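Local atomic coordinates of type IV secretion system protein VirB11 (Brucella suis, PDB entry 2GZA), a protein that hydrolyses ATP as the hexameric VirB11 ATPase of the Brucella suis type IV secretion system, a virulence apparatus that may help establish the replication niche in the host. Residues 108-111 with 112-116; 240-243 with 244-248. All coordinates share one frame; numbering follows the deposited sequence.

Contact 1: residues 108-111 with 112-116; sequences PACE and HGTIS
E111 and T114 meet round a tight turn, and the E111 side chain can be followed outward from the backbone. Its CB lies 3.4 Å from T114 OG1. CG, set anti to the backbone N (chi1 -171°), runs past the next peptide, 3.5 Å from H112 N. CD then reaches the T114 methyl, with CG2 4.0 Å away, the two side chains crossing at a slant. From there the extended chain carries OE1 to a salt bridge with R45, which lies much earlier in the chain.

Across the bend, T114 N gives a weak hydrogen bond to E111 O at 3.1 Å, bent to 134°. T114 OG1 also points at this carbonyl oxygen, but the modelled separation is too short to be trusted in detail. C110 SG lies beside T114, near its carbonyl O. G113 has the positive phi (73°) characteristic of the third position of a type II turn. The backbone of E111 also pairs with H224, and that of S116 with V105. E111 to T114 form a type II beta turn within the loop that connects the neighbouring antiparallel strands 101-105 and 116-120.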
loop_
_atom_site.group_PDB
_atom_site.type_symbol
_atom_site.label_atom_id
_atom_site.label_comp_id
_atom_site.label_asym_id
_atom_site.label_seq_id
_atom_site.Cartn_x
_atom_site.Cartn_y
_atom_site.Cartn_z
ATOM N N PRO C 108 25.506 32.120 -8.742
ATOM C CA PRO C 108 24.233 32.171 -8.000
ATOM C C PRO C 108 24.235 31.151 -6.852
ATOM O O PRO C 108 23.806 31.473 -5.745
ATOM C CB PRO C 108 23.172 31.854 -9.053
ATOM C CG PRO C 108 23.909 31.123 -10.135
ATOM C CD PRO C 108 25.369 31.547 -10.091
ATOM N N ALA C 109 24.758 29.953 -7.104
ATOM C CA ALA C 109 24.732 28.887 -6.108
ATOM C C ALA C 109 25.816 28.986 -5.024
ATOM O O ALA C 109 25.726 28.313 -4.002
ATOM C CB ALA C 109 24.757 27.529 -6.784
ATOM N N CYS C 110 26.831 29.817 -5.248
ATOM C CA CYS C 110 27.839 30.104 -4.222
ATOM C C CYS C 110 27.982 31.612 -4.032
ATOM O O CYS C 110 27.474 32.380 -4.832
ATOM C CB CYS C 110 29.191 29.481 -4.580
ATOM S SG CYS C 110 30.097 30.324 -5.907
ATOM N N GLU C 111 28.681 32.020 -2.976
ATOM C CA GLU C 111 28.924 33.429 -2.656
ATOM C C GLU C 111 29.324 34.228 -3.889
ATOM O O GLU C 111 30.192 33.796 -4.655
ATOM C CB GLU C 111 30.023 33.535 -1.596
ATOM C CG GLU C 111 30.255 34.926 -0.990
ATOM C CD GLU C 111 31.430 34.971 -0.005
ATOM O OE1 GLU C 111 31.764 33.943 0.606
ATOM O OE2 GLU C 111 32.032 36.050 0.163
ATOM N N HIS C 112 28.693 35.389 -4.074
ATOM C CA HIS C 112 28.966 36.243 -5.228
ATOM C C HIS C 112 30.411 36.716 -5.252
ATOM O O HIS C 112 31.005 36.986 -4.205
ATOM C CB HIS C 112 27.993 37.426 -5.305
ATOM C CG HIS C 112 28.201 38.463 -4.248
ATOM N ND1 HIS C 112 27.448 38.515 -3.093
ATOM C CD2 HIS C 112 29.069 39.501 -4.180
ATOM C CE1 HIS C 112 27.847 39.533 -2.355
ATOM N NE2 HIS C 112 28.830 40.147 -2.991
ATOM N N GLY C 113 30.965 36.800 -6.457
ATOM C CA GLY C 113 32.358 37.151 -6.647
ATOM C C GLY C 113 33.302 36.033 -6.255
ATOM O O GLY C 113 34.507 36.262 -6.135
ATOM N N THR C 114 32.756 34.834 -6.036
ATOM C CA THR C 114 33.554 33.624 -5.765
ATOM C C THR C 114 33.151 32.472 -6.681
ATOM O O THR C 114 32.016 32.403 -7.145
ATOM C CB THR C 114 33.405 33.109 -4.305
ATOM O OG1 THR C 114 32.100 32.547 -4.121
ATOM C CG2 THR C 114 33.624 34.217 -3.287
ATOM N N ILE C 115 34.103 31.576 -6.933
ATOM C CA ILE C 115 33.836 30.281 -7.546
ATOM C C ILE C 115 34.401 29.223 -6.606
ATOM O O ILE C 115 35.481 29.410 -6.043
ATOM C CB ILE C 115 34.521 30.145 -8.921
ATOM C CG1 ILE C 115 34.176 31.329 -9.832
ATOM C CG2 ILE C 115 34.214 28.786 -9.569
ATOM C CD1 ILE C 115 32.789 31.298 -10.425
ATOM N N SER C 116 33.679 28.125 -6.430
ATOM C CA SER C 116 34.199 27.013 -5.641
ATOM C C SER C 116 34.664 25.868 -6.524
ATOM O O SER C 116 33.896 25.330 -7.327
ATOM C CB SER C 116 33.174 26.500 -4.621
ATOM O OG SER C 116 33.715 25.417 -3.881
#

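Contact 2: residues 240-243 with 244-248; sequences TAAT and LLRSC
T240 O accepts a hydrogen bond from L244 N at 3.1 Å, at the start of helix 241-248, where T240 and T243 form a capping box. Two reciprocal bonds make the box. T243 N donates to T240 OG1 at 3.1 Å, nearly straight at 165°, while T240 N donates to T243 OG1 at 2.9 Å. The T243 hydroxyl is held between its own backbone N and carbonyl carbon (chi1 60°), which turns OG1 back toward the N-cap residue. A242 N adds a weak bond to T240 OG1, so this one oxygen takes up two amides of the first turn, where no preceding helical carbonyl is available to them.

Backbone bonds of the i to i+4 kind tie the two halves together. After L244, the amides of L245, R246 and S247 follow in order onto the carbonyls of A241, A242 and T243.

Van der Waals contacts with the carbonyls come next. L244 CD2 folds back to 3.4 Å from T240 O, and L245 CB lies against A242 O.

In the nonpolar packing, L244, L245 and C248 face the strands: L244 rests on I208, L245 on I208, I256 and L258, and C248 on I206 and I256, fixing the helix against strands 205-209 and 255-258. A241 and L244 also touch Y227, while A241, A242 and L245 touch helix 265-274.

R246 bends back along the helix beside A242 and T243. Its chain kinks at chi3 (-107°), and NE forms a long, weak ion pair with D268. NH2 is 3.7 Å from A242 CB. NH1 comes equally close to T243 CG2. The guanidinium lies over the first turn, with A242 O 3.8 Å above its plane, over its centre.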
loop_
_atom_site.group_PDB
_atom_site.type_symbol
_atom_site.label_atom_id
_atom_site.label_comp_id
_atom_site.label_asym_id
_atom_site.label_seq_id
_atom_site.Cartn_x
_atom_site.Cartn_y
_atom_site.Cartn_z
ATOM N N THR C 240 18.372 23.595 -5.279
ATOM C CA THR C 240 17.676 23.517 -3.999
ATOM C C THR C 240 18.662 23.219 -2.883
ATOM O O THR C 240 19.848 22.970 -3.134
ATOM C CB THR C 240 16.611 22.387 -3.973
ATOM O OG1 THR C 240 17.255 21.118 -4.154
ATOM C CG2 THR C 240 15.555 22.586 -5.041
ATOM N N ALA C 241 18.170 23.228 -1.650
ATOM C CA ALA C 241 18.973 22.808 -0.510
ATOM C C ALA C 241 19.428 21.366 -0.683
ATOM O O ALA C 241 20.515 20.994 -0.246
ATOM C CB ALA C 241 18.198 22.971 0.794
ATOM N N ALA C 242 18.588 20.557 -1.322
ATOM C CA ALA C 242 18.888 19.146 -1.532
ATOM C C ALA C 242 20.024 18.930 -2.539
ATOM O O ALA C 242 20.930 18.138 -2.291
ATOM C CB ALA C 242 17.642 18.378 -1.949
ATOM N N THR C 243 19.978 19.635 -3.664
ATOM C CA THR C 243 21.030 19.520 -4.672
ATOM C C THR C 243 22.376 20.012 -4.129
ATOM O O THR C 243 23.432 19.440 -4.448
ATOM C CB THR C 243 20.685 20.267 -5.972
ATOM O OG1 THR C 243 20.498 21.659 -5.691
ATOM C CG2 THR C 243 19.416 19.696 -6.614
ATOM N N LEU C 244 22.328 21.055 -3.300
ATOM C CA LEU C 244 23.525 21.558 -2.646
ATOM C C LEU C 244 24.108 20.549 -1.654
ATOM O O LEU C 244 25.336 20.401 -1.564
ATOM C CB LEU C 244 23.244 22.888 -1.964
ATOM C CG LEU C 244 23.481 24.193 -2.721
ATOM C CD1 LEU C 244 23.731 24.022 -4.220
ATOM C CD2 LEU C 244 22.326 25.164 -2.456
ATOM N N LEU C 245 23.239 19.856 -0.921
ATOM C CA LEU C 245 23.694 18.805 -0.013
ATOM C C LEU C 245 24.422 17.707 -0.787
ATOM O O LEU C 245 25.463 17.225 -0.356
ATOM C CB LEU C 245 22.547 18.210 0.811
ATOM C CG LEU C 245 22.135 18.894 2.124
ATOM C CD1 LEU C 245 20.748 18.437 2.561
ATOM C CD2 LEU C 245 23.140 18.662 3.248
ATOM N N ARG C 246 23.883 17.324 -1.939
ATOM C CA ARG C 246 24.526 16.308 -2.776
ATOM C C ARG C 246 25.840 16.808 -3.354
ATOM O O ARG C 246 26.803 16.054 -3.480
ATOM C CB ARG C 246 23.587 15.808 -3.878
ATOM C CG ARG C 246 22.598 14.744 -3.372
ATOM C CD ARG C 246 21.596 14.276 -4.436
ATOM N NE ARG C 246 20.244 14.799 -4.205
ATOM C CZ ARG C 246 19.619 15.659 -5.007
ATOM N NH1 ARG C 246 20.211 16.103 -6.109
ATOM N NH2 ARG C 246 18.391 16.075 -4.710
ATOM N N SER C 247 25.879 18.090 -3.687
ATOM C CA SER C 247 27.095 18.717 -4.163
ATOM C C SER C 247 28.216 18.638 -3.121
ATOM O O SER C 247 29.368 18.380 -3.464
ATOM C CB SER C 247 26.813 20.161 -4.561
ATOM O OG SER C 247 27.878 20.684 -5.337
ATOM N N CYS C 248 27.865 18.836 -1.852
ATOM C CA CYS C 248 28.817 18.763 -0.744
ATOM C C CYS C 248 29.576 17.450 -0.660
ATOM O O CYS C 248 30.740 17.435 -0.251
ATOM C CB CYS C 248 28.116 19.041 0.581
ATOM S SG CYS C 248 27.660 20.762 0.752
#

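Contact 1 and contact 2 lie 15 Å apart between centres, and their nearest atoms approach to about 4 Å without touching. What joins them is strand 222-226 and the residue that follows it. The loop 108-116 lies along this strand, A109 bonding to F226 through its backbone, C110 resting on L225 and S116 on V223, whereas A241 and L244 of contact 2 pack on Y227. The turn connects strands 101-105 and 116-120 of the antiparallel sheet; the helix covers strands 205-209 and 255-258 of the parallel sheet that 222-226 also joins. Both lie away from the predicted ATP-binding loop, G182 to T189.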